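Local coordinates for protein putative cytochrome P450 120 (Synechocystis sp., PDB 2VE3) that binds heme and retinoic acid and probably acts as a cytochrome P450 monooxygenase, at residues Arg279-Gln284 against Gln411-Leu416. Numbering follows the deposited sequence.
Sequences RVRQEQ and QFDWTL
Arg281 reaches from helix 274-285 to Asp413 on strand 412-416 and forms a salt bridge there. NH1 of Arg281 donates to OD1 of Asp413 at 2.8 Å. NH2 of Arg281 adds a weak bond to the same OD1 at 2.9 Å. OD1 gathers three nitrogens, one of them by the weak bond: NH1 and NH2 of Arg281 and NE of Arg277. NH1 meets OD1 on its syn side, somewhat out of the carboxylate plane. The two side chains cross at about a right angle, with guanidinium and carboxylate planes 65° apart. Arg281 bonds only OD1; OD2 of Asp413 lies 4.0 Å from NH1 of Arg281. The Arg281 chain leaves the helix with CG anti to the backbone N (chi1 -168°) and bends at chi3, which turns the guanidinium edge toward the strand. NE of Arg281 hydrogen-bonds to the carbonyl of Ile409.

The whole contact buries 130 Å², and the guanidinium edge on OD1 is its tight point. The rest is loose. The closest CA atoms, of Arg281 and Gln411, are 9.7 Å apart, and both charged residues are partly exposed. The Phe412 side chain points away from the helix, onto Leu440 of strand 437-442. An alanine in place of Arg281 would probably leave Asp413 to Arg277 alone of these two arginines, and the Ile409 carbonyl without its NE donor. Away from the heme, the arrangement ties the J helix (274-285) to the end of the L helix (394-411) and the outer strand of a small antiparallel sheet, as in the cytochrome P450 fold.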
ATOM      1  N   ARG A 279     -24.004   0.983 -11.446  1.00 22.07           N
ATOM      2  CA  ARG A 279     -24.324   2.149 -10.631  1.00 23.28           C
ATOM      3  C   ARG A 279     -23.224   3.203 -10.692  1.00 23.70           C
ATOM      4  O   ARG A 279     -23.512   4.401 -10.649  1.00 24.11           O
ATOM      5  CB  ARG A 279     -24.588   1.761  -9.179  1.00 23.44           C
ATOM      6  CG  ARG A 279     -25.795   0.840  -8.956  1.00 23.61           C
ATOM      7  CD  ARG A 279     -26.174   0.779  -7.477  1.00 23.15           C
ATOM      8  NE  ARG A 279     -26.385   2.119  -6.922  1.00 24.18           N
ATOM      9  CZ  ARG A 279     -26.382   2.424  -5.624  1.00 24.63           C
ATOM     10  NH1 ARG A 279     -26.160   1.481  -4.709  1.00 21.42           N
ATOM     11  NH2 ARG A 279     -26.597   3.687  -5.240  1.00 24.89           N
ATOM     12  N   VAL A 280     -21.972   2.754 -10.775  1.00 24.17           N
ATOM     13  CA  VAL A 280     -20.822   3.644 -10.996  1.00 25.05           C
ATOM     14  C   VAL A 280     -20.964   4.337 -12.356  1.00 25.64           C
ATOM     15  O   VAL A 280     -20.740   5.547 -12.480  1.00 25.65           O
ATOM     16  CB  VAL A 280     -19.456   2.882 -10.915  1.00 24.68           C
ATOM     17  CG1 VAL A 280     -18.292   3.773 -11.356  1.00 24.65           C
ATOM     18  CG2 VAL A 280     -19.206   2.364  -9.522  1.00 24.32           C
ATOM     19  N   ARG A 281     -21.345   3.551 -13.360  1.00 26.37           N
ATOM     20  CA  ARG A 281     -21.507   4.026 -14.719  1.00 27.43           C
ATOM     21  C   ARG A 281     -22.659   5.025 -14.819  1.00 28.32           C
ATOM     22  O   ARG A 281     -22.553   6.018 -15.519  1.00 27.82           O
ATOM     23  CB  ARG A 281     -21.720   2.850 -15.679  1.00 27.18           C
ATOM     24  CG  ARG A 281     -21.607   3.225 -17.165  1.00 27.27           C
ATOM     25  CD  ARG A 281     -21.546   1.989 -18.079  1.00 27.42           C
ATOM     26  NE  ARG A 281     -20.247   1.307 -18.014  1.00 25.73           N
ATOM     27  CZ  ARG A 281     -20.074   0.003 -17.788  1.00 25.44           C
ATOM     28  NH1 ARG A 281     -21.110  -0.816 -17.610  1.00 23.49           N
ATOM     29  NH2 ARG A 281     -18.848  -0.494 -17.763  1.00 25.05           N
ATOM     30  N   GLN A 282     -23.751   4.734 -14.116  1.00 30.08           N
ATOM     31  CA  GLN A 282     -24.923   5.599 -14.055  1.00 32.03           C
ATOM     32  C   GLN A 282     -24.539   6.945 -13.443  1.00 32.70           C
ATOM     33  O   GLN A 282     -25.062   7.993 -13.838  1.00 33.11           O
ATOM     34  CB  GLN A 282     -26.038   4.921 -13.244  1.00 31.73           C
ATOM     35  CG  GLN A 282     -27.301   5.777 -13.055  1.00 33.41           C
ATOM     36  CD  GLN A 282     -28.357   5.162 -12.120  1.00 33.73           C
ATOM     37  OE1 GLN A 282     -29.558   5.180 -12.426  1.00 35.27           O
ATOM     38  NE2 GLN A 282     -27.914   4.635 -10.972  1.00 36.58           N
ATOM     39  N   GLU A 283     -23.616   6.907 -12.482  1.00 33.71           N
ATOM     40  CA  GLU A 283     -23.126   8.106 -11.823  1.00 34.04           C
ATOM     41  C   GLU A 283     -22.325   8.977 -12.780  1.00 35.27           C
ATOM     42  O   GLU A 283     -22.529  10.190 -12.828  1.00 35.07           O
ATOM     43  CB  GLU A 283     -22.294   7.752 -10.586  1.00 34.04           C
ATOM     44  CG  GLU A 283     -21.711   8.951  -9.869  1.00 32.77           C
ATOM     45  CD  GLU A 283     -20.933   8.569  -8.630  1.00 32.86           C
ATOM     46  OE1 GLU A 283     -19.893   7.866  -8.747  1.00 30.63           O
ATOM     47  OE2 GLU A 283     -21.373   8.983  -7.541  1.00 27.76           O
ATOM     48  N   GLN A 284     -21.422   8.359 -13.542  1.00 36.88           N
ATOM     49  CA  GLN A 284     -20.568   9.108 -14.475  1.00 38.50           C
ATOM     50  C   GLN A 284     -21.322   9.532 -15.737  1.00 40.09           C
ATOM     51  O   GLN A 284     -20.762  10.240 -16.588  1.00 40.82           O
ATOM     52  CB  GLN A 284     -19.285   8.337 -14.824  1.00 38.25           C
ATOM     53  CG  GLN A 284     -19.514   6.904 -15.227  1.00 37.85           C
ATOM     54  CD  GLN A 284     -18.263   6.179 -15.679  1.00 37.57           C
ATOM     55  OE1 GLN A 284     -17.251   6.116 -14.977  1.00 36.03           O
ATOM     56  NE2 GLN A 284     -18.338   5.611 -16.858  1.00 37.40           N
ATOM     57  N   GLN A 411     -15.451   3.077 -20.571  1.00 29.32           N
ATOM     58  CA  GLN A 411     -15.112   2.459 -21.856  1.00 29.20           C
ATOM     59  C   GLN A 411     -15.409   0.959 -21.968  1.00 28.47           C
ATOM     60  O   GLN A 411     -15.687   0.469 -23.067  1.00 28.80           O
ATOM     61  CB  GLN A 411     -13.634   2.690 -22.171  1.00 29.64           C
ATOM     62  CG  GLN A 411     -13.257   4.140 -22.310  1.00 31.52           C
ATOM     63  CD  GLN A 411     -11.768   4.323 -22.316  1.00 35.00           C
ATOM     64  OE1 GLN A 411     -11.061   3.765 -23.166  1.00 36.79           O
ATOM     65  NE2 GLN A 411     -11.269   5.103 -21.363  1.00 34.09           N
ATOM     66  N   PHE A 412     -15.323   0.223 -20.860  1.00 27.27           N
ATOM     67  CA  PHE A 412     -15.439  -1.239 -20.939  1.00 26.08           C
ATOM     68  C   PHE A 412     -16.328  -1.890 -19.887  1.00 25.10           C
ATOM     69  O   PHE A 412     -16.416  -1.429 -18.747  1.00 24.56           O
ATOM     70  CB  PHE A 412     -14.064  -1.907 -20.829  1.00 26.52           C
ATOM     71  CG  PHE A 412     -13.093  -1.532 -21.919  1.00 27.59           C
ATOM     72  CD1 PHE A 412     -13.059  -2.242 -23.112  1.00 27.61           C
ATOM     73  CD2 PHE A 412     -12.175  -0.488 -21.725  1.00 27.94           C
ATOM     74  CE1 PHE A 412     -12.130  -1.905 -24.119  1.00 28.70           C
ATOM     75  CE2 PHE A 412     -11.252  -0.145 -22.718  1.00 28.29           C
ATOM     76  CZ  PHE A 412     -11.228  -0.851 -23.916  1.00 27.38           C
ATOM     77  N   ASP A 413     -16.974  -2.980 -20.298  1.00 23.55           N
ATOM     78  CA  ASP A 413     -17.350  -4.039 -19.385  1.00 22.55           C
ATOM     79  C   ASP A 413     -16.249  -5.080 -19.452  1.00 21.94           C
ATOM     80  O   ASP A 413     -15.452  -5.090 -20.399  1.00 21.60           O
ATOM     81  CB  ASP A 413     -18.671  -4.686 -19.791  1.00 22.62           C
ATOM     82  CG  ASP A 413     -19.868  -3.864 -19.377  1.00 23.10           C
ATOM     83  OD1 ASP A 413     -19.776  -3.138 -18.362  1.00 23.14           O
ATOM     84  OD2 ASP A 413     -20.904  -3.951 -20.067  1.00 23.71           O
ATOM     85  N   TRP A 414     -16.202  -5.952 -18.454  1.00 21.04           N
ATOM     86  CA  TRP A 414     -15.258  -7.060 -18.484  1.00 20.57           C
ATOM     87  C   TRP A 414     -15.767  -8.318 -17.799  1.00 20.77           C
ATOM     88  O   TRP A 414     -16.649  -8.280 -16.916  1.00 20.61           O
ATOM     89  CB  TRP A 414     -13.875  -6.633 -17.966  1.00 19.33           C
ATOM     90  CG  TRP A 414     -13.805  -6.257 -16.505  1.00 18.29           C
ATOM     91  CD1 TRP A 414     -13.321  -7.033 -15.486  1.00 14.59           C
ATOM     92  CD2 TRP A 414     -14.203  -5.013 -15.906  1.00 16.23           C
ATOM     93  NE1 TRP A 414     -13.389  -6.357 -14.304  1.00 13.35           N
ATOM     94  CE2 TRP A 414     -13.941  -5.118 -14.524  1.00 16.12           C
ATOM     95  CE3 TRP A 414     -14.756  -3.821 -16.402  1.00 18.11           C
ATOM     96  CZ2 TRP A 414     -14.209  -4.074 -13.626  1.00 16.79           C
ATOM     97  CZ3 TRP A 414     -15.023  -2.783 -15.512  1.00 16.42           C
ATOM     98  CH2 TRP A 414     -14.749  -2.919 -14.139  1.00 17.48           C
ATOM     99  N   THR A 415     -15.202  -9.434 -18.235  1.00 21.08           N
ATOM    100  CA  THR A 415     -15.561 -10.740 -17.743  1.00 21.57           C
ATOM    101  C   THR A 415     -14.331 -11.428 -17.199  1.00 21.77           C
ATOM    102  O   THR A 415     -13.301 -11.509 -17.873  1.00 21.17           O
ATOM    103  CB  THR A 415     -16.158 -11.615 -18.878  1.00 21.79           C
ATOM    104  OG1 THR A 415     -17.124 -10.854 -19.607  1.00 23.88           O
ATOM    105  CG2 THR A 415     -16.824 -12.859 -18.334  1.00 21.31           C
ATOM    106  N   LEU A 416     -14.466 -11.933 -15.977  1.00 22.60           N
ATOM    107  CA  LEU A 416     -13.469 -12.788 -15.357  1.00 23.83           C
ATOM    108  C   LEU A 416     -13.630 -14.214 -15.875  1.00 24.64           C
ATOM    109  O   LEU A 416     -14.593 -14.894 -15.536  1.00 24.96           O
ATOM    110  CB  LEU A 416     -13.618 -12.768 -13.828  1.00 23.86           C
ATOM    111  CG  LEU A 416     -13.637 -11.425 -13.066  1.00 24.12           C
ATOM    112  CD1 LEU A 416     -13.768 -11.682 -11.586  1.00 24.31           C
ATOM    113  CD2 LEU A 416     -12.393 -10.602 -13.311  1.00 23.92           C
TER